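Local coordinates for C-type diheme-containing protein (Kuenenia stuttgartiensis, PDB 6H5L) that binds two c-type hemes and probably passes electrons within a large multiheme reductase complex of an anammox bacterium, at residues L118-R123 / L211-M216; E133-C138 / D205-Y210. All coordinates share one frame; numbering follows the deposited sequence.

Both interactions join helix 122-135, or the chain leading into and out of it, to helix 205-217; these are the N-terminal and C-terminal helices of the second cytochrome c unit. Interaction 1 is partly buried: a histidine ring from 211-216 packs against the loop 118-121. Interaction 2, between 133-138 and 205-210, is a surface contact with a single long ion pair spanning the gap. Their centres lie 10 Å apart. Leu-118 CD2 also packs on Asp-206, Trp-209 and Tyr-210, and a weak hydrogen bond joins Tyr-214 OH to Glu-133 OE1. Segment 211-216 touches the heme through Leu-211, and segment 133-138 bonds to it covalently through Cys-138.

Interaction 1: residues L118-R123 / L211-M216; sequences LRPTER and LTHYVM. With HEC (heme c), chain K.
With CG of His-213 anti to the carbonyl carbon and beside the backbone N (chi1 -66°), the imidazole leaves helix 205-217 directed at Pro-120, in the chain that leads into helix 122-135. These are the C-terminal and N-terminal helices of a cytochrome c fold, whose mutual packing is a hallmark of that fold; here the ring meets the loop just ahead of the N-terminal helix. Pro-120 lies over one imidazole face in a CH-pi contact, its CB 3.8 Å from the ring centroid and only 3° off the normal. CA of Pro-120 covers the same face nearer the rim, 3.5 Å from ND1 of His-213. At the ring edge, Leu-118 O lies near the plane, 3.1 Å from NE2 of His-213. A hydrogen bond between ND1 and Thr-124 OG1 probably limits the ring's rotation. Thr-121 is the N-cap of helix 122-135; its OG1 accepts a weak bond from Arg-123 N (3.0 Å, N-H...O angle 124°). The loop also faces other chains: Arg-119 NH1 bonds to Tyr-71 O of the second subunit, and Glu-122 forms a salt bridge with Arg-96 of the hydroxylamine oxidoreductase-like chain. Leu-211, also on helix 205-217, has CG anti to the backbone N, and its CD2 lies 3.6 Å from the heme methyl CMB.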
loop_
_atom_site.group_PDB
_atom_site.type_symbol
_atom_site.label_atom_id
_atom_site.label_comp_id
_atom_site.label_asym_id
_atom_site.label_seq_id
_atom_site.Cartn_x
_atom_site.Cartn_y
_atom_site.Cartn_z
ATOM N N LEU B 118 23.757 -19.993 31.967
ATOM C CA LEU B 118 22.375 -20.373 32.226
ATOM C C LEU B 118 21.555 -20.348 30.940
ATOM O O LEU B 118 21.850 -19.605 30.000
ATOM C CB LEU B 118 21.744 -19.441 33.263
ATOM C CG LEU B 118 21.743 -19.884 34.729
ATOM C CD1 LEU B 118 23.053 -20.560 35.084
ATOM C CD2 LEU B 118 21.494 -18.695 35.648
ATOM N N ARG B 119 20.515 -21.167 30.914
ATOM C CA ARG B 119 19.651 -21.279 29.744
ATOM C C ARG B 119 18.779 -20.037 29.609
ATOM O O ARG B 119 18.011 -19.728 30.532
ATOM C CB ARG B 119 18.789 -22.532 29.860
ATOM C CG ARG B 119 17.723 -22.675 28.790
ATOM C CD ARG B 119 18.215 -23.490 27.605
ATOM N NE ARG B 119 17.100 -24.023 26.825
ATOM C CZ ARG B 119 16.558 -25.222 27.018
ATOM N NH1 ARG B 119 17.032 -26.022 27.963
ATOM N NH2 ARG B 119 15.543 -25.623 26.267
ATOM N N PRO B 120 18.860 -19.300 28.504
ATOM C CA PRO B 120 17.997 -18.124 28.343
ATOM C C PRO B 120 16.540 -18.517 28.162
ATOM O O PRO B 120 16.211 -19.424 27.394
ATOM C CB PRO B 120 18.553 -17.445 27.086
ATOM C CG PRO B 120 19.234 -18.543 26.333
ATOM C CD PRO B 120 19.793 -19.468 27.377
ATOM N N THR B 121 15.665 -17.825 28.891
ATOM C CA THR B 121 14.229 -18.057 28.830
ATOM C C THR B 121 13.518 -16.712 28.828
ATOM O O THR B 121 14.140 -15.658 28.979
ATOM C CB THR B 121 13.730 -18.902 30.013
ATOM O OG1 THR B 121 13.837 -18.141 31.224
ATOM C CG2 THR B 121 14.544 -20.180 30.156
ATOM N N GLU B 122 12.193 -16.754 28.657
ATOM C CA GLU B 122 11.392 -15.549 28.858
ATOM C C GLU B 122 11.505 -15.048 30.291
ATOM O O GLU B 122 11.371 -13.845 30.542
ATOM C CB GLU B 122 9.924 -15.814 28.518
ATOM C CG GLU B 122 9.628 -16.005 27.042
ATOM C CD GLU B 122 8.138 -16.105 26.761
ATOM O OE1 GLU B 122 7.620 -15.285 25.973
ATOM O OE2 GLU B 122 7.481 -17.002 27.331
ATOM N N ARG B 123 11.742 -15.956 31.240
ATOM C CA ARG B 123 11.851 -15.558 32.639
ATOM C C ARG B 123 13.165 -14.832 32.902
ATOM O O ARG B 123 13.183 -13.771 33.539
ATOM C CB ARG B 123 11.726 -16.784 33.543
ATOM C CG ARG B 123 11.665 -16.452 35.021
ATOM C CD ARG B 123 10.331 -15.825 35.379
ATOM N NE ARG B 123 9.389 -16.804 35.912
ATOM C CZ ARG B 123 8.087 -16.580 36.055
ATOM N NH1 ARG B 123 7.569 -15.415 35.690
ATOM N NH2 ARG B 123 7.303 -17.525 36.554
ATOM N N LEU B 211 20.985 -10.648 33.531
ATOM C CA LEU B 211 21.301 -9.370 32.903
ATOM C C LEU B 211 21.909 -9.570 31.522
ATOM O O LEU B 211 21.578 -8.843 30.579
ATOM C CB LEU B 211 22.252 -8.580 33.800
ATOM C CG LEU B 211 22.714 -7.200 33.339
ATOM C CD1 LEU B 211 21.539 -6.241 33.252
ATOM C CD2 LEU B 211 23.776 -6.671 34.289
ATOM N N THR B 212 22.807 -10.549 31.385
ATOM C CA THR B 212 23.390 -10.842 30.079
ATOM C C THR B 212 22.314 -11.218 29.069
ATOM O O THR B 212 22.338 -10.752 27.924
ATOM C CB THR B 212 24.420 -11.966 30.202
ATOM O OG1 THR B 212 25.536 -11.514 30.979
ATOM C CG2 THR B 212 24.902 -12.406 28.834
ATOM N N HIS B 213 21.356 -12.054 29.479
ATOM C CA HIS B 213 20.305 -12.486 28.560
ATOM C C HIS B 213 19.479 -11.307 28.064
ATOM O O HIS B 213 19.090 -11.265 26.891
ATOM C CB HIS B 213 19.410 -13.524 29.238
ATOM C CG HIS B 213 20.106 -14.815 29.538
ATOM N ND1 HIS B 213 19.594 -15.752 30.410
ATOM C CD2 HIS B 213 21.274 -15.327 29.081
ATOM C CE1 HIS B 213 20.416 -16.784 30.478
ATOM N NE2 HIS B 213 21.443 -16.552 29.681
ATOM N N TYR B 214 19.198 -10.339 28.940
ATOM C CA TYR B 214 18.430 -9.175 28.509
ATOM C C TYR B 214 19.255 -8.267 27.607
ATOM O O TYR B 214 18.720 -7.662 26.670
ATOM C CB TYR B 214 17.914 -8.390 29.714
ATOM C CG TYR B 214 17.213 -7.114 29.313
ATOM C CD1 TYR B 214 15.950 -7.145 28.737
ATOM C CD2 TYR B 214 17.821 -5.877 29.495
ATOM C CE1 TYR B 214 15.307 -5.980 28.359
ATOM C CE2 TYR B 214 17.186 -4.708 29.122
ATOM C CZ TYR B 214 15.930 -4.765 28.556
ATOM O OH TYR B 214 15.297 -3.601 28.186
ATOM N N VAL B 215 20.555 -8.142 27.881
ATOM C CA VAL B 215 21.415 -7.329 27.026
ATOM C C VAL B 215 21.480 -7.918 25.623
ATOM O O VAL B 215 21.403 -7.192 24.623
ATOM C CB VAL B 215 22.816 -7.187 27.650
ATOM C CG1 VAL B 215 23.773 -6.535 26.663
ATOM C CG2 VAL B 215 22.745 -6.376 28.932
ATOM N N MET B 216 21.618 -9.243 25.523
ATOM C CA MET B 216 21.574 -9.893 24.218
ATOM C C MET B 216 20.214 -9.719 23.553
ATOM O O MET B 216 20.127 -9.684 22.320
ATOM C CB MET B 216 21.908 -11.379 24.359
ATOM C CG MET B 216 23.248 -11.660 25.024
ATOM S SD MET B 216 24.655 -11.036 24.085
ATOM C CE MET B 216 25.366 -12.569 23.495
HETATM FE FE HEC K . 27.833 0.118 30.559
HETATM C CHA HEC K . 30.306 -0.626 28.297
HETATM C CHB HEC K . 26.274 -2.852 29.807
HETATM C CHC HEC K . 25.551 0.669 33.065
HETATM C CHD HEC K . 28.903 3.358 30.796
HETATM N NA HEC K . 28.251 -1.482 29.323
HETATM C C1A HEC K . 29.264 -1.524 28.386
HETATM C C2A HEC K . 29.038 -2.672 27.528
HETATM C C3A HEC K . 27.922 -3.284 27.944
HETATM C C4A HEC K . 27.405 -2.548 29.082
HETATM C CMA HEC K . 27.285 -4.552 27.333
HETATM C CAA HEC K . 29.930 -3.099 26.339
HETATM C CBA HEC K . 30.796 -4.295 26.727
HETATM C CGA HEC K . 31.687 -4.667 25.570
HETATM O O1A HEC K . 31.707 -3.915 24.561
HETATM O O2A HEC K . 32.382 -5.712 25.655
HETATM N NB HEC K . 26.159 -0.867 31.253
HETATM C C1B HEC K . 25.807 -2.155 30.903
HETATM C C2B HEC K . 24.873 -2.653 31.891
HETATM C C3B HEC K . 24.666 -1.682 32.795
HETATM C C4B HEC K . 25.475 -0.540 32.409
HETATM C CMB HEC K . 24.231 -4.059 31.846
HETATM C CAB HEC K . 23.743 -1.720 34.036
HETATM C CBB HEC K . 24.151 -2.815 35.046
HETATM N NC HEC K . 27.291 1.729 31.688
HETATM C C1C HEC K . 26.377 1.721 32.725
HETATM C C2C HEC K . 26.536 2.954 33.472
HETATM C C3C HEC K . 27.361 3.745 32.771
HETATM C C4C HEC K . 27.922 2.958 31.682
HETATM C CMC HEC K . 25.580 3.409 34.602
HETATM C CAC HEC K . 27.771 5.194 33.130
HETATM C CBC HEC K . 28.597 5.218 34.434
HETATM N ND HEC K . 29.365 1.206 29.663
HETATM C C1D HEC K . 29.640 2.540 29.959
HETATM C C2D HEC K . 30.833 2.930 29.239
HETATM C C3D HEC K . 31.273 1.684 28.456
HETATM C C4D HEC K . 30.301 0.665 28.782
HETATM C CMD HEC K . 31.519 4.312 29.257
HETATM C CAD HEC K . 32.493 1.542 27.519
HETATM C CBD HEC K . 32.143 2.080 26.134
HETATM C CGD HEC K . 33.367 2.080 25.255
HETATM O O1D HEC K . 34.400 1.481 25.654
HETATM O O2D HEC K . 33.310 2.683 24.151
#

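Interaction 2: residues E133-C138 / D205-Y210; sequences EEKLEC and DDERWY. With HEC (heme c), chain K.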
loop_
_atom_site.group_PDB
_atom_site.type_symbol
_atom_site.label_atom_id
_atom_site.label_comp_id
_atom_site.label_asym_id
_atom_site.label_seq_id
_atom_site.Cartn_x
_atom_site.Cartn_y
_atom_site.Cartn_z
ATOM N N GLU B 133 16.759 -1.762 34.204
ATOM C CA GLU B 133 15.951 -0.547 34.179
ATOM C C GLU B 133 15.587 -0.013 35.558
ATOM O O GLU B 133 15.368 1.195 35.699
ATOM C CB GLU B 133 14.666 -0.782 33.375
ATOM C CG GLU B 133 14.684 -0.166 31.983
ATOM C CD GLU B 133 14.198 -1.124 30.909
ATOM O OE1 GLU B 133 14.947 -1.360 29.936
ATOM O OE2 GLU B 133 13.069 -1.645 31.040
ATOM N N GLU B 134 15.503 -0.871 36.574
ATOM C CA GLU B 134 15.083 -0.454 37.906
ATOM C C GLU B 134 16.199 -0.571 38.937
ATOM O O GLU B 134 16.546 0.417 39.594
ATOM C CB GLU B 134 13.871 -1.279 38.357
ATOM C CG GLU B 134 12.651 -1.153 37.465
ATOM C CD GLU B 134 11.509 -2.030 37.936
ATOM O OE1 GLU B 134 11.529 -2.442 39.115
ATOM O OE2 GLU B 134 10.598 -2.313 37.129
ATOM N N LYS B 135 16.781 -1.763 39.089
ATOM C CA LYS B 135 17.688 -2.006 40.207
ATOM C C LYS B 135 19.004 -1.257 40.044
ATOM O O LYS B 135 19.572 -0.777 41.030
ATOM C CB LYS B 135 17.938 -3.509 40.359
ATOM C CG LYS B 135 18.663 -3.889 41.640
ATOM C CD LYS B 135 18.494 -5.363 41.951
ATOM C CE LYS B 135 19.003 -5.700 43.342
ATOM N NZ LYS B 135 18.595 -7.070 43.757
ATOM N N LEU B 136 19.505 -1.142 38.813
ATOM C CA LEU B 136 20.779 -0.484 38.571
ATOM C C LEU B 136 20.709 0.651 37.558
ATOM O O LEU B 136 21.702 1.372 37.404
ATOM C CB LEU B 136 21.831 -1.506 38.112
ATOM C CG LEU B 136 22.129 -2.607 39.134
ATOM C CD1 LEU B 136 23.146 -3.603 38.595
ATOM C CD2 LEU B 136 22.607 -2.003 40.448
ATOM N N GLU B 137 19.579 0.831 36.874
ATOM C CA GLU B 137 19.340 1.965 35.981
ATOM C C GLU B 137 20.475 2.132 34.970
ATOM O O GLU B 137 21.140 3.168 34.894
ATOM C CB GLU B 137 19.120 3.251 36.782
ATOM C CG GLU B 137 17.959 3.179 37.764
ATOM C CD GLU B 137 17.762 4.475 38.527
ATOM O OE1 GLU B 137 16.680 5.089 38.395
ATOM O OE2 GLU B 137 18.691 4.882 39.257
ATOM N N CYS B 138 20.682 1.080 34.177
ATOM C CA CYS B 138 21.704 1.125 33.140
ATOM C C CYS B 138 21.317 2.049 31.995
ATOM O O CYS B 138 22.194 2.483 31.241
ATOM C CB CYS B 138 21.970 -0.282 32.610
ATOM S SG CYS B 138 21.961 -1.562 33.881
ATOM N N ASP B 205 26.080 -14.505 40.582
ATOM C CA ASP B 205 26.395 -15.117 39.295
ATOM C C ASP B 205 25.141 -15.300 38.450
ATOM O O ASP B 205 25.147 -15.013 37.247
ATOM C CB ASP B 205 27.096 -16.459 39.503
ATOM C CG ASP B 205 28.542 -16.304 39.926
ATOM O OD1 ASP B 205 29.024 -15.152 39.991
ATOM O OD2 ASP B 205 29.201 -17.334 40.188
ATOM N N ASP B 206 24.051 -15.764 39.065
ATOM C CA ASP B 206 22.821 -16.000 38.316
ATOM C C ASP B 206 22.215 -14.695 37.813
ATOM O O ASP B 206 21.692 -14.640 36.693
ATOM C CB ASP B 206 21.817 -16.760 39.182
ATOM C CG ASP B 206 22.284 -18.164 39.520
ATOM O OD1 ASP B 206 23.398 -18.305 40.070
ATOM O OD2 ASP B 206 21.534 -19.125 39.247
ATOM N N GLU B 207 22.275 -13.636 38.624
ATOM C CA GLU B 207 21.666 -12.371 38.226
ATOM C C GLU B 207 22.404 -11.725 37.060
ATOM O O GLU B 207 21.785 -11.031 36.247
ATOM C CB GLU B 207 21.609 -11.414 39.417
ATOM C CG GLU B 207 20.693 -11.881 40.534
ATOM C CD GLU B 207 20.696 -10.941 41.721
ATOM O OE1 GLU B 207 19.838 -10.033 41.767
ATOM O OE2 GLU B 207 21.563 -11.106 42.604
ATOM N N ARG B 208 23.717 -11.938 36.958
ATOM C CA ARG B 208 24.460 -11.408 35.823
ATOM C C ARG B 208 24.233 -12.217 34.553
ATOM O O ARG B 208 24.422 -11.685 33.454
ATOM C CB ARG B 208 25.953 -11.342 36.150
ATOM C CG ARG B 208 26.285 -10.329 37.238
ATOM C CD ARG B 208 27.782 -10.116 37.381
ATOM N NE ARG B 208 28.486 -11.364 37.654
ATOM C CZ ARG B 208 28.596 -11.912 38.860
ATOM N NH1 ARG B 208 28.045 -11.322 39.912
ATOM N NH2 ARG B 208 29.255 -13.050 39.013
ATOM N N TRP B 209 23.831 -13.484 34.674
ATOM C CA TRP B 209 23.363 -14.213 33.500
ATOM C C TRP B 209 21.981 -13.730 33.080
ATOM O O TRP B 209 21.693 -13.629 31.881
ATOM C CB TRP B 209 23.350 -15.717 33.769
ATOM C CG TRP B 209 24.713 -16.344 33.776
ATOM C CD1 TRP B 209 25.367 -16.871 34.851
ATOM C CD2 TRP B 209 25.593 -16.504 32.654
ATOM N NE1 TRP B 209 26.597 -17.351 34.470
ATOM C CE2 TRP B 209 26.760 -17.138 33.127
ATOM C CE3 TRP B 209 25.507 -16.174 31.298
ATOM C CZ2 TRP B 209 27.832 -17.447 32.293
ATOM C CZ3 TRP B 209 26.573 -16.482 30.471
ATOM C CH2 TRP B 209 27.720 -17.111 30.971
ATOM N N TYR B 210 21.108 -13.439 34.050
ATOM C CA TYR B 210 19.840 -12.783 33.737
ATOM C C TYR B 210 20.084 -11.476 32.996
ATOM O O TYR B 210 19.469 -11.207 31.958
ATOM C CB TYR B 210 19.040 -12.505 35.014
ATOM C CG TYR B 210 18.751 -13.692 35.910
ATOM C CD1 TYR B 210 18.799 -14.995 35.429
ATOM C CD2 TYR B 210 18.413 -13.500 37.244
ATOM C CE1 TYR B 210 18.530 -16.072 36.258
ATOM C CE2 TYR B 210 18.142 -14.566 38.077
ATOM C CZ TYR B 210 18.201 -15.849 37.580
ATOM O OH TYR B 210 17.931 -16.915 38.408
HETATM FE FE HEC K . 27.833 0.118 30.559
HETATM C CHA HEC K . 30.306 -0.626 28.297
HETATM C CHB HEC K . 26.274 -2.852 29.807
HETATM C CHC HEC K . 25.551 0.669 33.065
HETATM C CHD HEC K . 28.903 3.358 30.796
HETATM N NA HEC K . 28.251 -1.482 29.323
HETATM C C1A HEC K . 29.264 -1.524 28.386
HETATM C C2A HEC K . 29.038 -2.672 27.528
HETATM C C3A HEC K . 27.922 -3.284 27.944
HETATM C C4A HEC K . 27.405 -2.548 29.082
HETATM C CMA HEC K . 27.285 -4.552 27.333
HETATM C CAA HEC K . 29.930 -3.099 26.339
HETATM C CBA HEC K . 30.796 -4.295 26.727
HETATM C CGA HEC K . 31.687 -4.667 25.570
HETATM O O1A HEC K . 31.707 -3.915 24.561
HETATM O O2A HEC K . 32.382 -5.712 25.655
HETATM N NB HEC K . 26.159 -0.867 31.253
HETATM C C1B HEC K . 25.807 -2.155 30.903
HETATM C C2B HEC K . 24.873 -2.653 31.891
HETATM C C3B HEC K . 24.666 -1.682 32.795
HETATM C C4B HEC K . 25.475 -0.540 32.409
HETATM C CMB HEC K . 24.231 -4.059 31.846
HETATM C CAB HEC K . 23.743 -1.720 34.036
HETATM C CBB HEC K . 24.151 -2.815 35.046
HETATM N NC HEC K . 27.291 1.729 31.688
HETATM C C1C HEC K . 26.377 1.721 32.725
HETATM C C2C HEC K . 26.536 2.954 33.472
HETATM C C3C HEC K . 27.361 3.745 32.771
HETATM C C4C HEC K . 27.922 2.958 31.682
HETATM C CMC HEC K . 25.580 3.409 34.602
HETATM C CAC HEC K . 27.771 5.194 33.130
HETATM C CBC HEC K . 28.597 5.218 34.434
HETATM N ND HEC K . 29.365 1.206 29.663
HETATM C C1D HEC K . 29.640 2.540 29.959
HETATM C C2D HEC K . 30.833 2.930 29.239
HETATM C C3D HEC K . 31.273 1.684 28.456
HETATM C C4D HEC K . 30.301 0.665 28.782
HETATM C CMD HEC K . 31.519 4.312 29.257
HETATM C CAD HEC K . 32.493 1.542 27.519
HETATM C CBD HEC K . 32.143 2.080 26.134
HETATM C CGD HEC K . 33.367 2.080 25.255
HETATM O O1D HEC K . 34.400 1.481 25.654
HETATM O O2D HEC K . 33.310 2.683 24.151
#
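The N-terminal helix of the cytochrome c unit runs out just before the Cys-X-X-Cys-His heme-attachment motif that begins at Cys-138, and at this end Lys-135 meets Glu-207 of helix 205-217. Helix 122-135 ends here in a wider, pi-type turn, and Leu-136 is the first residue to leave helical geometry. The backbones stay well apart, with CA of Lys-135 and CA of Glu-207 separated by 11.3 Å, so contact depends on two long, extended side chains. Lys-135 sets its CG anti to the backbone N (chi1 -170°) and continues fully stretched; Glu-207 instead has CG anti to the carbonyl carbon (chi1 -66°) and is also extended beyond CG. The two side chains cross at about a right angle and bring NZ of Lys-135 to 3.8 Å from OE1 of Glu-207, a long salt bridge near the surface. The other carboxylate oxygen, OE2, is hydrogen-bonded to Ser-204 OG, just before helix 205-217, which probably orients the group more firmly than the distant ammonium does.

In the class I cytochrome c arrangement, the turn after the first helix carries the heme-binding cysteines, and this is the case here. Cys-138 SG makes the thioether to heme atom CAB at 1.8 Å. Cys-141 supplies the second covalent link, while His-142 and Met-196 are the axial ligands of the iron. The backbone of Cys-138 is hydrogen-bonded to that of Tyr-132, tying the attachment loop back to the helix. Beside the thioether, Leu-136 points its CD1 at the same former vinyl group, 3.8 Å from heme atom CBB.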